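Local coordinates for ATP12 ATPase (Paracoccus denitrificans, PDB 2R31), which probably serves as an ATP12-family chaperone in the assembly of F1-ATPase, at residues Asn76-Lys81 against Gly165-His170; Ile190-Ala195 against Asp229-Trp234. All blocks are in the same frame, centred on the assembly; numbering follows the deposited sequence.

Contact 1 and contact 2 are both helix packings, and they follow each other along the chain without overlapping. Contact 1 joins helix 70-82 to helix 163-174. Contact 2 sets the start of helix 192-199 against helix 214-236. Their centres lie about 15 Å apart, yet the two touch. Helix 214-236 links them: Ala168 O meets Ser230 CB at 3.4 Å, and Gly165 CA meets Trp234 CZ3 at 3.6 Å. Phe233 also reaches helix 70-82, at Leu71 and Ser74. The three helices 70-82, 163-174 and 214-236 therefore pack together, and helix 192-199 adds on to helix 214-236 through its N-terminal end.

Contact 1. Residues Asn76-Lys81 against Gly165-His170; sequences NSAIEK and GLTALH
Thr167 OG1 lies against Ala78 of the facing helix while it is held by a hydrogen bond to Pro163 O, one turn back in its own helix. This is a helix-helix packing of 70-82 on 163-174, made at a small residue. Ala78 and Thr167 are the nearest pair, with 5.6 Å between Ala78 CA and Thr167 CA. A methyl is all the side chain Ala78 has, and this suits so near an approach.

No hydrogen bond joins the two segments. The contact is van der Waals, and its two sides bury 100 Å² together. Thr167 points toward helix 70-82 and is the one residue of its segment to take part. Its OG1 sits 3.3 Å from Ala78 CA and is a close neighbour of Ala78 CB as well. A chi1 of -60° puts OG1 beside the backbone N, where it can reach back to Pro163 O, and leaves CG2 anti to that N. The methyl then lies next to the Ala78 backbone, with Thr167 CG2 4.0 Å from Ala78 N. Ser77 adds little.

A glycine in place of Thr167 would probably open a gap beside Ala78 and leave Pro163 O without its hydroxyl partner.

Val82, at the end of helix 70-82, and Phe233 of helix 214-236 also touch Thr167, so three helices meet around this side chain. One residue earlier, Leu166 turns to helix 86-95, where it touches Phe86, Val89 and Leu93. Between the two side chains of the nearest pair, Thr167 CB stands 4.0 Å from the Ala78 CB methyl.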
loop_
_atom_site.group_PDB
_atom_site.type_symbol
_atom_site.label_atom_id
_atom_site.label_comp_id
_atom_site.label_asym_id
_atom_site.label_seq_id
_atom_site.Cartn_x
_atom_site.Cartn_y
_atom_site.Cartn_z
ATOM N N ASN A 76 -3.796 12.170 -4.855
ATOM C CA ASN A 76 -4.817 12.959 -4.166
ATOM C C ASN A 76 -4.806 12.616 -2.688
ATOM O O ASN A 76 -4.915 13.482 -1.807
ATOM C CB ASN A 76 -6.193 12.690 -4.761
ATOM C CG ASN A 76 -6.409 13.314 -6.117
ATOM O OD1 ASN A 76 -5.731 14.254 -6.508
ATOM N ND2 ASN A 76 -7.438 12.787 -6.812
ATOM N N SER A 77 -4.715 11.331 -2.332
ATOM C CA SER A 77 -4.666 10.917 -0.918
ATOM C C SER A 77 -3.404 11.394 -0.235
ATOM O O SER A 77 -3.419 11.836 0.895
ATOM C CB SER A 77 -4.820 9.408 -0.840
ATOM O OG SER A 77 -4.757 9.006 0.514
ATOM N N ALA A 78 -2.275 11.302 -0.936
ATOM C CA ALA A 78 -1.029 11.793 -0.352
ATOM C C ALA A 78 -1.171 13.255 0.047
ATOM O O ALA A 78 -0.769 13.689 1.128
ATOM C CB ALA A 78 0.131 11.623 -1.324
ATOM N N ILE A 79 -1.707 14.075 -0.850
ATOM C CA ILE A 79 -1.780 15.513 -0.638
ATOM C C ILE A 79 -2.867 15.863 0.355
ATOM O O ILE A 79 -2.634 16.702 1.267
ATOM C CB ILE A 79 -1.970 16.227 -1.996
ATOM C CG1 ILE A 79 -0.743 16.043 -2.869
ATOM C CG2 ILE A 79 -2.292 17.730 -1.789
ATOM C CD1 ILE A 79 -0.962 16.242 -4.352
ATOM N N GLU A 80 -4.061 15.292 0.238
ATOM C CA GLU A 80 -5.202 15.701 1.033
ATOM C C GLU A 80 -5.252 15.031 2.411
ATOM O O GLU A 80 -5.800 15.646 3.351
ATOM C CB GLU A 80 -6.524 15.390 0.343
ATOM C CG GLU A 80 -6.677 16.208 -0.946
ATOM C CD GLU A 80 -8.044 16.229 -1.495
ATOM O OE1 GLU A 80 -8.911 15.397 -1.130
ATOM O OE2 GLU A 80 -8.419 17.118 -2.285
ATOM N N LYS A 81 -4.747 13.816 2.539
ATOM C CA LYS A 81 -4.898 12.978 3.728
ATOM C C LYS A 81 -3.590 12.666 4.416
ATOM O O LYS A 81 -3.436 12.914 5.596
ATOM C CB LYS A 81 -5.693 11.722 3.386
ATOM C CG LYS A 81 -7.062 11.956 2.798
ATOM C CD LYS A 81 -7.912 10.930 2.139
ATOM C CE LYS A 81 -7.300 9.921 1.222
ATOM N NZ LYS A 81 -8.000 8.640 1.023
ATOM N N GLY A 165 5.819 8.145 -0.024
ATOM C CA GLY A 165 6.195 6.792 0.308
ATOM C C GLY A 165 5.316 6.198 1.406
ATOM O O GLY A 165 4.930 5.023 1.337
ATOM N N LEU A 166 4.982 7.006 2.413
ATOM C CA LEU A 166 4.071 6.554 3.455
ATOM C C LEU A 166 2.693 6.228 2.887
ATOM O O LEU A 166 2.040 5.271 3.292
ATOM C CB LEU A 166 3.972 7.654 4.546
ATOM C CG LEU A 166 3.214 7.247 5.805
ATOM C CD1 LEU A 166 3.929 6.160 6.577
ATOM C CD2 LEU A 166 2.971 8.456 6.715
ATOM N N THR A 167 2.256 7.060 1.922
ATOM C CA THR A 167 0.982 6.824 1.234
ATOM C C THR A 167 1.005 5.463 0.548
ATOM O O THR A 167 0.053 4.701 0.661
ATOM C CB THR A 167 0.701 7.945 0.238
ATOM O OG1 THR A 167 0.636 9.201 0.937
ATOM C CG2 THR A 167 -0.636 7.723 -0.460
ATOM N N ALA A 168 2.083 5.167 -0.166
ATOM C CA ALA A 168 2.225 3.879 -0.843
ATOM C C ALA A 168 2.222 2.713 0.171
ATOM O O ALA A 168 1.604 1.677 -0.041
ATOM C CB ALA A 168 3.501 3.827 -1.648
ATOM N N LEU A 169 2.954 2.878 1.287
ATOM C CA LEU A 169 3.022 1.825 2.300
ATOM C C LEU A 169 1.648 1.473 2.828
ATOM O O LEU A 169 1.373 0.314 3.170
ATOM C CB LEU A 169 3.963 2.243 3.436
ATOM C CG LEU A 169 4.090 1.237 4.559
ATOM C CD1 LEU A 169 4.740 -0.061 4.082
ATOM C CD2 LEU A 169 4.862 1.803 5.743
ATOM N N HIS A 170 0.787 2.477 2.991
ATOM C CA HIS A 170 -0.456 2.315 3.721
ATOM C C HIS A 170 -1.189 1.027 3.382
ATOM O O HIS A 170 -1.421 0.199 4.292
ATOM C CB HIS A 170 -1.326 3.570 3.498
ATOM C CG HIS A 170 -2.582 3.573 4.292
ATOM N ND1 HIS A 170 -3.676 2.826 3.939
ATOM C CD2 HIS A 170 -2.933 4.182 5.420
ATOM C CE1 HIS A 170 -4.638 3.045 4.884
ATOM N NE2 HIS A 170 -4.224 3.884 5.812
#

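Contact 2. Residues Ile190-Ala195 against Asp229-Trp234; sequences IDAPTA and DSERFW
Ala192 and Glu231 bring the backbones nearest each other, with 6.5 Å between Ala192 CA and Glu231 CA, where the first turn of helix 192-199 faces the flank of helix 214-236. Glu231 spans this gap. Its CG is anti to the backbone N (chi1 175°) and the chain runs on extended, which carries the carboxylate to the helix start. There Ala192 N donates to Glu231 OE2 at 2.8 Å, with an N-H...O angle of 154°. The donor comes from above the carboxylate plane, 47° out of it. The other oxygen lies over the alanine methyl, with Glu231 OE1 3.4 Å from Ala192 CB. Asp191 CA packs 3.4 Å from Glu231 OE2.

Asp191 serves the same turn from within. Its OD1 accepts twice: from Thr194 N at 2.9 Å, nearly along the C-O axis, and from Thr194 OG1 at 2.7 Å. The two donors reach Asp191 OD1 from opposite faces of the carboxylate. Asp191 OD2 and Glu231 OE2 stay 5.3 Å apart. The positive end of the helix dipole probably eases the meeting of these two like charges.

Pro193 has no N-H to satisfy; its side chain crosses that of Glu231 at about a right angle and also touches Leu224 and Arg228 of helix 214-236. Val185 of helix 179-186 touches Glu231 as well. The first turn is thus served by two carboxylates. Asp191 is a classic N-cap, and Glu231, from a neighbouring helix, accepts from the backbone N-H that follows the cap.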
loop_
_atom_site.group_PDB
_atom_site.type_symbol
_atom_site.label_atom_id
_atom_site.label_comp_id
_atom_site.label_asym_id
_atom_site.label_seq_id
_atom_site.Cartn_x
_atom_site.Cartn_y
_atom_site.Cartn_z
ATOM N N ILE A 190 10.398 -8.685 -0.900
ATOM C CA ILE A 190 9.384 -9.412 -1.665
ATOM C C ILE A 190 8.654 -8.409 -2.546
ATOM O O ILE A 190 8.735 -7.202 -2.284
ATOM C CB ILE A 190 8.389 -10.193 -0.789
ATOM C CG1 ILE A 190 7.564 -9.221 0.101
ATOM C CG2 ILE A 190 9.059 -11.287 -0.013
ATOM C CD1 ILE A 190 6.604 -9.870 1.062
ATOM N N ASP A 191 7.935 -8.894 -3.557
ATOM C CA ASP A 191 7.044 -8.043 -4.332
ATOM C C ASP A 191 5.603 -8.177 -3.791
ATOM O O ASP A 191 5.289 -8.980 -2.914
ATOM C CB ASP A 191 7.164 -8.369 -5.817
ATOM C CG ASP A 191 6.732 -9.739 -6.206
ATOM O OD1 ASP A 191 6.156 -10.484 -5.404
ATOM O OD2 ASP A 191 6.980 -10.081 -7.410
ATOM N N ALA A 192 4.738 -7.324 -4.333
ATOM C CA ALA A 192 3.354 -7.299 -3.839
ATOM C C ALA A 192 2.626 -8.609 -4.117
ATOM O O ALA A 192 1.878 -9.050 -3.230
ATOM C CB ALA A 192 2.607 -6.098 -4.422
ATOM N N PRO A 193 2.765 -9.269 -5.260
ATOM C CA PRO A 193 2.089 -10.567 -5.439
ATOM C C PRO A 193 2.514 -11.598 -4.409
ATOM O O PRO A 193 1.714 -12.408 -3.920
ATOM C CB PRO A 193 2.437 -10.946 -6.884
ATOM C CG PRO A 193 2.720 -9.652 -7.560
ATOM C CD PRO A 193 3.339 -8.773 -6.523
ATOM N N THR A 194 3.812 -11.601 -4.041
ATOM C CA THR A 194 4.297 -12.505 -3.015
ATOM C C THR A 194 3.729 -12.155 -1.639
ATOM O O THR A 194 3.277 -13.047 -0.890
ATOM C CB THR A 194 5.834 -12.518 -3.006
ATOM O OG1 THR A 194 6.294 -12.943 -4.285
ATOM C CG2 THR A 194 6.387 -13.405 -1.923
ATOM N N ALA A 195 3.714 -10.869 -1.290
ATOM C CA ALA A 195 3.124 -10.451 -0.047
ATOM C C ALA A 195 1.643 -10.882 0.056
ATOM O O ALA A 195 1.167 -11.360 1.065
ATOM C CB ALA A 195 3.198 -8.941 0.112
ATOM N N ASP A 229 -1.071 -1.628 -7.206
ATOM C CA ASP A 229 -1.153 -0.164 -7.404
ATOM C C ASP A 229 -0.325 0.567 -6.357
ATOM O O ASP A 229 0.362 1.529 -6.683
ATOM C CB ASP A 229 -2.601 0.270 -7.387
ATOM C CG ASP A 229 -3.395 -0.003 -8.667
ATOM O OD1 ASP A 229 -2.768 -0.164 -9.745
ATOM O OD2 ASP A 229 -4.655 -0.043 -8.572
ATOM N N SER A 230 -0.369 0.120 -5.093
ATOM C CA SER A 230 0.456 0.764 -4.080
ATOM C C SER A 230 1.934 0.575 -4.307
ATOM O O SER A 230 2.735 1.500 -4.132
ATOM C CB SER A 230 0.043 0.243 -2.683
ATOM O OG SER A 230 -1.229 0.644 -2.293
ATOM N N GLU A 231 2.333 -0.633 -4.709
ATOM C CA GLU A 231 3.716 -0.921 -5.050
ATOM C C GLU A 231 4.200 -0.051 -6.188
ATOM O O GLU A 231 5.322 0.484 -6.165
ATOM C CB GLU A 231 3.819 -2.418 -5.376
ATOM C CG GLU A 231 5.153 -2.889 -5.872
ATOM C CD GLU A 231 5.054 -4.378 -6.246
ATOM O OE1 GLU A 231 4.168 -4.757 -7.097
ATOM O OE2 GLU A 231 5.806 -5.180 -5.727
ATOM N N ARG A 232 3.365 0.108 -7.224
ATOM C CA ARG A 232 3.726 0.989 -8.361
ATOM C C ARG A 232 3.949 2.418 -7.888
ATOM O O ARG A 232 4.879 3.089 -8.311
ATOM C CB ARG A 232 2.596 0.888 -9.400
ATOM C CG ARG A 232 2.796 1.748 -10.621
ATOM C CD ARG A 232 4.056 1.426 -11.407
ATOM N NE ARG A 232 3.982 2.045 -12.719
ATOM C CZ ARG A 232 5.025 2.205 -13.510
ATOM N NH1 ARG A 232 6.227 1.783 -13.144
ATOM N NH2 ARG A 232 4.849 2.793 -14.699
ATOM N N PHE A 233 3.050 2.924 -7.017
ATOM C CA PHE A 233 3.184 4.268 -6.493
ATOM C C PHE A 233 4.472 4.402 -5.697
ATOM O O PHE A 233 5.158 5.447 -5.799
ATOM C CB PHE A 233 1.937 4.590 -5.648
ATOM C CG PHE A 233 1.748 6.044 -5.329
ATOM C CD1 PHE A 233 1.359 6.926 -6.310
ATOM C CD2 PHE A 233 1.928 6.578 -4.064
ATOM C CE1 PHE A 233 1.106 8.258 -6.072
ATOM C CE2 PHE A 233 1.656 7.920 -3.802
ATOM C CZ PHE A 233 1.238 8.726 -4.798
ATOM N N TRP A 234 4.844 3.404 -4.909
ATOM C CA TRP A 234 6.118 3.392 -4.194
ATOM C C TRP A 234 7.268 3.597 -5.179
ATOM O O TRP A 234 8.119 4.489 -5.024
ATOM C CB TRP A 234 6.317 2.057 -3.407
ATOM C CG TRP A 234 7.710 2.034 -2.864
ATOM C CD1 TRP A 234 8.784 1.420 -3.432
ATOM C CD2 TRP A 234 8.193 2.694 -1.696
ATOM N NE1 TRP A 234 9.910 1.672 -2.690
ATOM C CE2 TRP A 234 9.590 2.435 -1.625
ATOM C CE3 TRP A 234 7.626 3.467 -0.687
ATOM C CZ2 TRP A 234 10.389 2.933 -0.605
ATOM C CZ3 TRP A 234 8.402 3.961 0.316
ATOM C CH2 TRP A 234 9.778 3.696 0.368
#